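PDB 6RIW: ORF10 from Moritella marina, which probably elongates acyl chains in polyunsaturated fatty acid synthesis, this chain being the ketosynthase-chain length factor part of a longer multidomain synthase protein. Local coordinates for residues 11-15 and 366-370; 782-787 and 877-881; 514-520 and 950-955. The contacts are given in a common frame with arbitrary orientation. Numbering follows the deposited sequence.

Contact 1. Residues 11-15 and 366-370; sequences NLFPG and LGHLL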
ATOM      1  N   ASN A  11      18.739   8.362  -4.991  1.00 17.59           N
ATOM      2  CA  ASN A  11      18.644   7.164  -4.173  1.00 17.98           C
ATOM      3  C   ASN A  11      18.985   7.461  -2.724  1.00 18.08           C
ATOM      4  O   ASN A  11      19.815   8.325  -2.417  1.00 18.62           O
ATOM      5  CB  ASN A  11      19.579   6.071  -4.666  1.00 19.66           C
ATOM      6  CG  ASN A  11      21.039   6.505  -4.612  1.00 23.98           C
ATOM      7  OD1 ASN A  11      21.429   7.418  -5.335  1.00 27.02           O
ATOM      8  ND2 ASN A  11      21.834   5.882  -3.736  1.00 22.38           N
ATOM      9  N   LEU A  12      18.357   6.693  -1.834  1.00 16.07           N
ATOM     10  CA  LEU A  12      18.787   6.579  -0.440  1.00 16.86           C
ATOM     11  C   LEU A  12      18.788   5.083  -0.180  1.00 20.34           C
ATOM     12  O   LEU A  12      17.742   4.491   0.102  1.00 16.72           O
ATOM     13  CB  LEU A  12      17.881   7.345   0.526  1.00 15.21           C
ATOM     14  CG  LEU A  12      18.286   7.325   1.994  1.00 22.67           C
ATOM     15  CD1 LEU A  12      19.689   7.931   2.161  1.00 18.44           C
ATOM     16  CD2 LEU A  12      17.246   8.116   2.796  1.00 19.20           C
ATOM     17  N   PHE A  13      19.962   4.476  -0.310  1.00 16.94           N
ATOM     18  CA  PHE A  13      20.157   3.039  -0.204  1.00 17.83           C
ATOM     19  C   PHE A  13      21.035   2.728   0.994  1.00 16.81           C
ATOM     20  O   PHE A  13      21.760   3.606   1.478  1.00 20.61           O
ATOM     21  CB  PHE A  13      20.841   2.476  -1.461  1.00 18.31           C
ATOM     22  CG  PHE A  13      20.052   2.620  -2.733  1.00 17.17           C
ATOM     23  CD1 PHE A  13      18.667   2.827  -2.720  1.00 18.08           C
ATOM     24  CD2 PHE A  13      20.704   2.537  -3.954  1.00 16.18           C
ATOM     25  CE1 PHE A  13      17.954   2.954  -3.903  1.00 16.77           C
ATOM     26  CE2 PHE A  13      20.007   2.658  -5.149  1.00 17.93           C
ATOM     27  CZ  PHE A  13      18.618   2.862  -5.127  1.00 20.67           C
ATOM     28  N   PRO A  14      21.011   1.489   1.504  1.00 18.74           N
ATOM     29  CA  PRO A  14      22.002   1.122   2.520  1.00 20.15           C
ATOM     30  C   PRO A  14      23.391   1.470   2.001  1.00 20.56           C
ATOM     31  O   PRO A  14      23.765   1.048   0.899  1.00 23.48           O
ATOM     32  CB  PRO A  14      21.806  -0.389   2.693  1.00 22.11           C
ATOM     33  CG  PRO A  14      20.356  -0.634   2.272  1.00 21.12           C
ATOM     34  CD  PRO A  14      20.077   0.384   1.196  1.00 18.69           C
ATOM     35  N   GLY A  15      24.113   2.326   2.726  1.00 22.29           N
ATOM     36  CA  GLY A  15      25.448   2.719   2.345  1.00 22.45           C
ATOM     37  C   GLY A  15      25.577   3.978   1.507  1.00 23.27           C
ATOM     38  O   GLY A  15      26.694   4.497   1.399  1.00 21.92           O
ATOM     39  N   LEU A 366      23.100  -5.052  -1.230  1.00 18.61           N
ATOM     40  CA  LEU A 366      22.230  -4.215  -0.410  1.00 20.61           C
ATOM     41  C   LEU A 366      21.229  -4.972   0.438  1.00 21.74           C
ATOM     42  O   LEU A 366      20.658  -4.376   1.360  1.00 22.39           O
ATOM     43  CB  LEU A 366      21.418  -3.251  -1.291  1.00 21.50           C
ATOM     44  CG  LEU A 366      22.163  -2.333  -2.231  1.00 20.13           C
ATOM     45  CD1 LEU A 366      21.176  -1.461  -2.983  1.00 18.31           C
ATOM     46  CD2 LEU A 366      23.118  -1.507  -1.422  1.00 21.34           C
ATOM     47  N   GLY A 367      20.981  -6.237   0.136  1.00 22.04           N
ATOM     48  CA  GLY A 367      19.796  -6.916   0.614  1.00 19.86           C
ATOM     49  C   GLY A 367      18.605  -6.650  -0.290  1.00 21.52           C
ATOM     50  O   GLY A 367      18.690  -5.985  -1.329  1.00 22.16           O
ATOM     51  N   HIS A 368      17.459  -7.187   0.122  1.00 18.97           N
ATOM     52  CA  HIS A 368      16.208  -7.071  -0.633  1.00 18.37           C
ATOM     53  C   HIS A 368      15.417  -5.902  -0.047  1.00 18.78           C
ATOM     54  O   HIS A 368      14.874  -6.004   1.057  1.00 18.73           O
ATOM     55  CB  HIS A 368      15.436  -8.391  -0.560  1.00 20.96           C
ATOM     56  CG  HIS A 368      14.107  -8.384  -1.261  1.00 24.48           C
ATOM     57  ND1 HIS A 368      13.618  -7.285  -1.936  1.00 24.73           N
ATOM     58  CD2 HIS A 368      13.189  -9.365  -1.432  1.00 26.48           C
ATOM     59  CE1 HIS A 368      12.438  -7.577  -2.458  1.00 25.82           C
ATOM     60  NE2 HIS A 368      12.157  -8.835  -2.173  1.00 21.14           N
ATOM     61  N   LEU A 369      15.350  -4.801  -0.787  1.00 18.88           N
ATOM     62  CA  LEU A 369      14.718  -3.575  -0.300  1.00 17.69           C
ATOM     63  C   LEU A 369      13.184  -3.588  -0.408  1.00 19.04           C
ATOM     64  O   LEU A 369      12.562  -2.516  -0.321  1.00 17.82           O
ATOM     65  CB  LEU A 369      15.294  -2.367  -1.053  1.00 16.61           C
ATOM     66  CG  LEU A 369      16.470  -1.636  -0.402  1.00 22.75           C
ATOM     67  CD1 LEU A 369      17.624  -2.585  -0.068  1.00 22.37           C
ATOM     68  CD2 LEU A 369      16.960  -0.430  -1.233  1.00 19.26           C
ATOM     69  N   LEU A 370      12.563  -4.748  -0.627  1.00 18.47           N
ATOM     70  CA  LEU A 370      11.105  -4.902  -0.547  1.00 16.70           C
ATOM     71  C   LEU A 370      10.446  -4.017  -1.598  1.00 16.36           C
ATOM     72  O   LEU A 370      10.743  -4.174  -2.795  1.00 15.68           O
ATOM     73  CB  LEU A 370      10.696  -4.628   0.902  1.00 16.51           C
ATOM     74  CG  LEU A 370      11.458  -5.429   1.972  1.00 18.90           C
ATOM     75  CD1 LEU A 370      10.998  -5.075   3.388  1.00 21.99           C
ATOM     76  CD2 LEU A 370      11.302  -6.933   1.715  1.00 21.89           C
TER
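A small, fully buried apolar contact joins the turn leaving strand 4-12 to the loop between helices 363-366 and 374-387, in the ketosynthase half of this thiolase-fold chain. Four side chains make it. One methyl of Leu369 meets two neighbours at once: CD2 lies 4.0 Å from Phe13 CD1 and 4.0 Å from Pro14 CD. Leu366 closes in from the helix end, with CD1 4.1 Å from Phe13 CD2 and CD2 3.5 Å from the carbonyl O of Pro14. Branched leucines suit this place because their methyls fill the spaces beside the flat Phe13 ring and the rigid proline. Two glycines let the chain turn: Gly15 and Gly367 both have positive phi, where a side chain would jam against the preceding carbonyl. Gly367 leaves the helix immediately after Leu366. The LGH sequence matches a ketosynthase motif whose histidine, in relatives, lies beside the active-site cysteine; here His368 touches Cys196, consistent with that role, and takes no part in this contact. Phe13 also packs edge-to-face on Phe22 of helix 19-27 and against Met375 and Pro376 of helix 374-387, while Leu12 pairs its backbone with Ala263 of strand 259-270.

Contact 2. Residues 782-787 and 877-881; sequences AADKAL and CAHLI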
ATOM      1  N   ALA A 782     -12.102  21.054 -10.755  1.00 13.94           N
ATOM      2  CA  ALA A 782     -12.267  19.643 -11.066  1.00 15.08           C
ATOM      3  C   ALA A 782     -13.611  19.377 -11.717  1.00 16.91           C
ATOM      4  O   ALA A 782     -13.708  18.568 -12.646  1.00 13.62           O
ATOM      5  CB  ALA A 782     -12.104  18.801  -9.794  1.00 15.36           C
ATOM      6  N   ALA A 783     -14.677  20.022 -11.226  1.00 14.84           N
ATOM      7  CA  ALA A 783     -15.990  19.811 -11.823  1.00 18.83           C
ATOM      8  C   ALA A 783     -16.019  20.264 -13.285  1.00 16.24           C
ATOM      9  O   ALA A 783     -16.595  19.584 -14.147  1.00 15.56           O
ATOM     10  CB  ALA A 783     -17.045  20.553 -11.004  1.00 17.02           C
ATOM     11  N   ASP A 784     -15.438  21.427 -13.572  1.00 16.67           N
ATOM     12  CA  ASP A 784     -15.410  21.911 -14.951  1.00 23.39           C
ATOM     13  C   ASP A 784     -14.658  20.943 -15.857  1.00 21.73           C
ATOM     14  O   ASP A 784     -15.066  20.702 -17.006  1.00 17.95           O
ATOM     15  CB  ASP A 784     -14.775  23.295 -15.007  1.00 23.62           C
ATOM     16  CG  ASP A 784     -14.614  23.802 -16.442  1.00 34.91           C
ATOM     17  OD1 ASP A 784     -15.640  23.898 -17.161  1.00 39.33           O
ATOM     18  OD2 ASP A 784     -13.465  24.080 -16.861  1.00 36.79           O
ATOM     19  N   LYS A 785     -13.541  20.398 -15.373  1.00 18.72           N
ATOM     20  CA  LYS A 785     -12.816  19.423 -16.183  1.00 19.90           C
ATOM     21  C   LYS A 785     -13.677  18.202 -16.449  1.00 17.94           C
ATOM     22  O   LYS A 785     -13.698  17.674 -17.565  1.00 19.39           O
ATOM     23  CB  LYS A 785     -11.523  18.979 -15.490  1.00 16.27           C
ATOM     24  CG  LYS A 785     -10.452  20.027 -15.285  1.00 21.71           C
ATOM     25  CD  LYS A 785      -9.219  19.339 -14.701  1.00 24.83           C
ATOM     26  CE  LYS A 785      -8.244  20.329 -14.111  1.00 30.40           C
ATOM     27  NZ  LYS A 785      -7.066  19.620 -13.502  1.00 31.17           N
ATOM     28  N   ALA A 786     -14.382  17.722 -15.421  1.00 16.57           N
ATOM     29  CA  ALA A 786     -15.130  16.486 -15.570  1.00 15.29           C
ATOM     30  C   ALA A 786     -16.341  16.687 -16.468  1.00 18.77           C
ATOM     31  O   ALA A 786     -16.685  15.803 -17.267  1.00 16.06           O
ATOM     32  CB  ALA A 786     -15.537  15.955 -14.188  1.00 14.53           C
ATOM     33  N   LEU A 787     -16.991  17.853 -16.373  1.00 16.00           N
ATOM     34  CA  LEU A 787     -18.140  18.109 -17.240  1.00 15.91           C
ATOM     35  C   LEU A 787     -17.695  18.229 -18.695  1.00 19.40           C
ATOM     36  O   LEU A 787     -18.354  17.695 -19.597  1.00 19.71           O
ATOM     37  CB  LEU A 787     -18.880  19.371 -16.784  1.00 17.52           C
ATOM     38  CG  LEU A 787     -19.561  19.265 -15.411  1.00 16.21           C
ATOM     39  CD1 LEU A 787     -19.803  20.641 -14.787  1.00 19.40           C
ATOM     40  CD2 LEU A 787     -20.857  18.473 -15.497  1.00 20.31           C
ATOM     41  N   CYS A 877      -9.141  17.334  -5.170  1.00 13.04           N
ATOM     42  CA  CYS A 877     -10.562  17.177  -5.389  1.00 12.23           C
ATOM     43  C   CYS A 877     -10.760  16.263  -6.591  1.00 15.16           C
ATOM     44  O   CYS A 877     -10.138  16.469  -7.638  1.00 15.40           O
ATOM     45  CB  CYS A 877     -11.229  18.527  -5.632  1.00 14.84           C
ATOM     46  SG  CYS A 877     -12.966  18.294  -6.042  1.00 21.60           S
ATOM     47  N   ALA A 878     -11.594  15.248  -6.429  1.00 12.48           N
ATOM     48  CA  ALA A 878     -12.025  14.390  -7.518  1.00 14.31           C
ATOM     49  C   ALA A 878     -13.465  14.735  -7.867  1.00 14.09           C
ATOM     50  O   ALA A 878     -14.275  15.033  -6.982  1.00 14.09           O
ATOM     51  CB  ALA A 878     -11.915  12.901  -7.139  1.00 17.01           C
ATOM     52  N   HIS A 879     -13.780  14.718  -9.157  1.00 11.28           N
ATOM     53  CA  HIS A 879     -15.157  14.916  -9.597  1.00 13.56           C
ATOM     54  C   HIS A 879     -15.475  13.927 -10.709  1.00 14.35           C
ATOM     55  O   HIS A 879     -14.694  13.787 -11.660  1.00 15.22           O
ATOM     56  CB  HIS A 879     -15.376  16.358 -10.080  1.00 12.91           C
ATOM     57  CG  HIS A 879     -16.770  16.872  -9.856  1.00 15.78           C
ATOM     58  ND1 HIS A 879     -17.216  17.340  -8.634  1.00 16.32           N
ATOM     59  CD2 HIS A 879     -17.810  17.011 -10.716  1.00 16.72           C
ATOM     60  CE1 HIS A 879     -18.476  17.731  -8.753  1.00 17.10           C
ATOM     61  NE2 HIS A 879     -18.859  17.546 -10.008  1.00 16.83           N
ATOM     62  N   LEU A 880     -16.608  13.239 -10.585  1.00 12.34           N
ATOM     63  CA  LEU A 880     -16.988  12.208 -11.544  1.00 14.28           C
ATOM     64  C   LEU A 880     -18.369  12.509 -12.096  1.00 16.59           C
ATOM     65  O   LEU A 880     -19.227  13.049 -11.391  1.00 15.14           O
ATOM     66  CB  LEU A 880     -17.030  10.812 -10.915  1.00 14.35           C
ATOM     67  CG  LEU A 880     -15.720  10.226 -10.415  1.00 13.49           C
ATOM     68  CD1 LEU A 880     -15.413  10.749  -9.029  1.00 17.58           C
ATOM     69  CD2 LEU A 880     -15.833   8.693 -10.376  1.00 12.41           C
ATOM     70  N   ILE A 881     -18.587  12.118 -13.345  1.00 13.13           N
ATOM     71  CA  ILE A 881     -19.919  12.146 -13.953  1.00 14.65           C
ATOM     72  C   ILE A 881     -20.280  10.718 -14.330  1.00 12.40           C
ATOM     73  O   ILE A 881     -19.538  10.067 -15.070  1.00 13.20           O
ATOM     74  CB  ILE A 881     -19.972  13.045 -15.203  1.00 16.50           C
ATOM     75  CG1 ILE A 881     -19.555  14.488 -14.885  1.00 19.18           C
ATOM     76  CG2 ILE A 881     -21.360  12.959 -15.822  1.00 18.93           C
ATOM     77  CD1 ILE A 881     -20.482  15.200 -13.854  1.00 18.53           C
TER
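His879 sets the character of this helix-on-strand contact. Its chi1 of -149° lies between rotamer wells and, with chi2 near 80°, lays the imidazole beneath Ala783, whose CB sits 3.6 Å from the ring centroid and 11° off the normal, a CH-pi contact. The ring can be buried because its nitrogens are satisfied: NE2 bonds to Tyr822 OH and ND1 to Asn869 OD1. On one side of it in sequence, Cys877 takes the t rotamer, which places SG 3.9 Å from Ala782 CB. On the other, Ile881 has both chi angles near m, and its CD1 meets Leu787 CD2 at 3.7 Å; Leu787 (m, t) starts out sideways at CA-CB but extends to the strand. In the thiolase fold, helices pack along beta-sheets, and here, in the second ketosynthase-like half, the helix segment 782-787 runs in the same general direction as strand segment 877-881, their axes inclined by 29°. The alternation of the strand sends Cys877, His879 and Ile881 to the helix, while Ala878 and Leu880 touch Tyr670 of helix 668-682. Ala782, Ala783 and Ala786 have no chi angle to adjust and little bulk, so the axes of the two segments come within 7.4 Å and Ala786 CB lies just 3.4 Å from the carbonyl O of His879.

Contact 3. Residues 514-520 and 950-955; sequences NVMQSLQ and MDNLKP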
ATOM      1  N   ASN A 514      -9.923   4.401  31.285  1.00 13.98           N
ATOM      2  CA  ASN A 514      -8.760   5.237  31.000  1.00 16.37           C
ATOM      3  C   ASN A 514      -8.593   5.466  29.496  1.00 14.65           C
ATOM      4  O   ASN A 514      -8.331   6.589  29.057  1.00 16.05           O
ATOM      5  CB  ASN A 514      -7.500   4.604  31.587  1.00 16.17           C
ATOM      6  CG  ASN A 514      -7.472   4.656  33.117  1.00 23.71           C
ATOM      7  OD1 ASN A 514      -7.852   5.656  33.715  1.00 25.27           O
ATOM      8  ND2 ASN A 514      -7.039   3.565  33.750  1.00 24.36           N
ATOM      9  N   VAL A 515      -8.735   4.414  28.692  1.00 14.52           N
ATOM     10  CA  VAL A 515      -8.704   4.580  27.234  1.00 14.16           C
ATOM     11  C   VAL A 515      -9.794   5.547  26.779  1.00 14.47           C
ATOM     12  O   VAL A 515      -9.546   6.477  26.001  1.00 13.95           O
ATOM     13  CB  VAL A 515      -8.842   3.211  26.548  1.00 14.12           C
ATOM     14  CG1 VAL A 515      -9.197   3.389  25.049  1.00 16.94           C
ATOM     15  CG2 VAL A 515      -7.541   2.410  26.728  1.00 15.07           C
ATOM     16  N   MET A 516     -11.027   5.342  27.248  1.00 14.16           N
ATOM     17  CA  MET A 516     -12.116   6.189  26.759  1.00 15.67           C
ATOM     18  C   MET A 516     -11.954   7.629  27.223  1.00 13.94           C
ATOM     19  O   MET A 516     -12.270   8.558  26.472  1.00 15.72           O
ATOM     20  CB  MET A 516     -13.464   5.609  27.190  1.00 15.08           C
ATOM     21  CG  MET A 516     -13.693   4.214  26.567  1.00 16.32           C
ATOM     22  SD  MET A 516     -13.828   4.243  24.757  1.00 18.74           S
ATOM     23  CE  MET A 516     -15.530   4.799  24.672  1.00 16.86           C
ATOM     24  N   GLN A 517     -11.425   7.837  28.435  1.00 14.71           N
ATOM     25  CA  GLN A 517     -11.125   9.192  28.882  1.00 16.60           C
ATOM     26  C   GLN A 517     -10.072   9.852  27.997  1.00 16.61           C
ATOM     27  O   GLN A 517     -10.192  11.037  27.662  1.00 16.64           O
ATOM     28  CB  GLN A 517     -10.642   9.162  30.333  1.00 18.72           C
ATOM     29  CG  GLN A 517     -10.495  10.518  30.965  1.00 26.69           C
ATOM     30  CD  GLN A 517      -9.868  10.424  32.350  1.00 38.40           C
ATOM     31  OE1 GLN A 517      -9.471  11.433  32.942  1.00 49.64           O
ATOM     32  NE2 GLN A 517      -9.767   9.196  32.871  1.00 38.43           N
ATOM     33  N   SER A 518      -9.027   9.102  27.622  1.00 14.96           N
ATOM     34  CA  SER A 518      -7.986   9.662  26.753  1.00 15.25           C
ATOM     35  C   SER A 518      -8.545  10.027  25.384  1.00 17.79           C
ATOM     36  O   SER A 518      -8.168  11.053  24.802  1.00 15.66           O
ATOM     37  CB  SER A 518      -6.826   8.683  26.592  1.00 17.27           C
ATOM     38  OG  SER A 518      -6.210   8.428  27.842  1.00 21.26           O
ATOM     39  N   LEU A 519      -9.463   9.203  24.859  1.00 13.14           N
ATOM     40  CA  LEU A 519     -10.094   9.457  23.576  1.00 13.70           C
ATOM     41  C   LEU A 519     -11.212  10.493  23.656  1.00 19.56           C
ATOM     42  O   LEU A 519     -11.754  10.868  22.614  1.00 16.93           O
ATOM     43  CB  LEU A 519     -10.645   8.139  23.004  1.00 16.48           C
ATOM     44  CG  LEU A 519      -9.597   7.056  22.696  1.00 16.14           C
ATOM     45  CD1 LEU A 519     -10.292   5.775  22.189  1.00 16.62           C
ATOM     46  CD2 LEU A 519      -8.647   7.588  21.626  1.00 12.40           C
ATOM     47  N   GLN A 520     -11.559  10.959  24.859  1.00 17.65           N
ATOM     48  CA  GLN A 520     -12.647  11.924  25.060  1.00 20.40           C
ATOM     49  C   GLN A 520     -13.970  11.399  24.500  1.00 20.79           C
ATOM     50  O   GLN A 520     -14.773  12.142  23.926  1.00 23.58           O
ATOM     51  CB  GLN A 520     -12.281  13.282  24.466  1.00 22.55           C
ATOM     52  CG  GLN A 520     -10.992  13.790  25.077  1.00 23.58           C
ATOM     53  CD  GLN A 520     -10.601  15.155  24.573  1.00 31.25           C
ATOM     54  OE1 GLN A 520     -11.131  15.639  23.570  1.00 34.65           O
ATOM     55  NE2 GLN A 520      -9.661  15.783  25.262  1.00 30.16           N
ATOM     56  N   MET A 950      -0.308   8.033  27.511  1.00 16.80           N
ATOM     57  CA  MET A 950      -1.532   8.127  26.720  1.00 15.84           C
ATOM     58  C   MET A 950      -1.633   9.407  25.902  1.00 15.13           C
ATOM     59  O   MET A 950      -2.634   9.583  25.201  1.00 14.60           O
ATOM     60  CB  MET A 950      -2.745   8.035  27.647  1.00 20.35           C
ATOM     61  CG  MET A 950      -2.734   6.820  28.553  1.00 20.34           C
ATOM     62  SD  MET A 950      -2.957   5.334  27.580  1.00 21.44           S
ATOM     63  CE  MET A 950      -4.754   5.363  27.519  1.00 19.93           C
ATOM     64  N   ASP A 951      -0.624  10.288  25.970  1.00 13.64           N
ATOM     65  CA  ASP A 951      -0.712  11.628  25.377  1.00 17.61           C
ATOM     66  C   ASP A 951      -1.065  11.592  23.893  1.00 16.45           C
ATOM     67  O   ASP A 951      -1.784  12.471  23.404  1.00 16.25           O
ATOM     68  CB  ASP A 951       0.618  12.385  25.532  1.00 24.77           C
ATOM     69  CG  ASP A 951       1.175  12.330  26.937  1.00 37.92           C
ATOM     70  OD1 ASP A 951       1.683  11.255  27.332  1.00 36.67           O
ATOM     71  OD2 ASP A 951       1.113  13.372  27.638  1.00 42.19           O
ATOM     72  N   ASN A 952      -0.522  10.624  23.145  1.00 15.69           N
ATOM     73  CA  ASN A 952      -0.742  10.607  21.701  1.00 14.27           C
ATOM     74  C   ASN A 952      -2.177  10.255  21.315  1.00 15.47           C
ATOM     75  O   ASN A 952      -2.556  10.467  20.156  1.00 15.32           O
ATOM     76  CB  ASN A 952       0.215   9.609  21.043  1.00 12.01           C
ATOM     77  CG  ASN A 952       1.588  10.196  20.814  1.00 15.90           C
ATOM     78  OD1 ASN A 952       1.725  11.390  20.578  1.00 18.28           O
ATOM     79  ND2 ASN A 952       2.610   9.362  20.883  1.00 15.83           N
ATOM     80  N   LEU A 953      -2.971   9.722  22.247  1.00 14.21           N
ATOM     81  CA  LEU A 953      -4.360   9.380  21.962  1.00 14.13           C
ATOM     82  C   LEU A 953      -5.295  10.581  22.032  1.00 14.27           C
ATOM     83  O   LEU A 953      -6.375  10.550  21.431  1.00 15.08           O
ATOM     84  CB  LEU A 953      -4.846   8.317  22.952  1.00 13.92           C
ATOM     85  CG  LEU A 953      -4.103   6.991  23.010  1.00 16.63           C
ATOM     86  CD1 LEU A 953      -4.766   6.036  24.044  1.00 14.91           C
ATOM     87  CD2 LEU A 953      -4.047   6.355  21.634  1.00 17.45           C
ATOM     88  N   LYS A 954      -4.932  11.617  22.779  1.00 13.87           N
ATOM     89  CA  LYS A 954      -5.802  12.773  22.892  1.00 15.86           C
ATOM     90  C   LYS A 954      -6.034  13.378  21.507  1.00 13.49           C
ATOM     91  O   LYS A 954      -5.059  13.615  20.773  1.00 14.01           O
ATOM     92  CB  LYS A 954      -5.158  13.799  23.817  1.00 17.33           C
ATOM     93  CG  LYS A 954      -5.911  15.116  23.888  1.00 24.80           C
ATOM     94  CD  LYS A 954      -5.165  16.099  24.807  1.00 30.43           C
ATOM     95  CE  LYS A 954      -6.066  17.236  25.279  1.00 30.37           C
ATOM     96  NZ  LYS A 954      -6.006  18.389  24.351  1.00 34.22           N
ATOM     97  N   PRO A 955      -7.287  13.637  21.112  1.00 13.99           N
ATOM     98  CA  PRO A 955      -7.549  14.267  19.803  1.00 14.02           C
ATOM     99  C   PRO A 955      -6.684  15.498  19.549  1.00 14.97           C
ATOM    100  O   PRO A 955      -6.704  16.468  20.323  1.00 13.33           O
ATOM    101  CB  PRO A 955      -9.041  14.619  19.875  1.00 15.52           C
ATOM    102  CG  PRO A 955      -9.628  13.563  20.817  1.00 16.80           C
ATOM    103  CD  PRO A 955      -8.528  13.295  21.837  1.00 18.01           C
TER
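A Schellman motif ends helix 513-519 of the second, chain-length-factor half, and that last turn rests on residues 950-955, a loop beyond helix 929-934 near the end of the modelled chain. Asn514 contributes mostly backbone: its O lies 4.1 Å from Met950 CE, while its ND2 bonds to Asn143 OD1 on helix 129-148 of the ketosynthase half. One residue on, Val515 offers an apolar branch, CG2 being 4.1 Å from Met950 CE; the flexible methionine, m at all three chi angles, can fold its terminal methyl into this corner. Ser518 faces the loop squarely. Its small side chain lets its CA come within 5.4 Å of Lys954 CA, and its hydroxyl is satisfied inside the helix, OG donating to Asn514 O at 3.1 Å, so that Met950 CE can lie 3.4 Å from OG. The carbonyl O of Ser518 receives a CA-H...O contact from Lys954 CA at 3.5 Å. Leu519 begins by pointing away, yet its CD2 reaches 4.1 Å from Leu953 CB, both leucines also touching Thr703 of helix 699-706. At Gln520 phi turns positive, its N bonds back to Gln517 O at 3.1 Å, and the extended side chain sets OE1 3.8 Å from Pro955 CG.

How the contacts relate
Contacts 1 and 2 are core packing in the two successive ketosynthase-like halves, about 40 Å apart between centres and on opposite sides of the chain's centre; both reach the same large mixed sheet, through different strands. Contact 3 is only partly buried, and its later segment belongs to the tail of the modelled chain, so contact 2 is nested within the loop it closes. Chemistry follows place: leucine, phenylalanine and proline fill contact 1, alanines and a buried histidine with external polar partners pack contact 2, and contact 3 mixes methyl groups with backbone carbonyls and exposed Gln520 and Lys954. No two contacts touch.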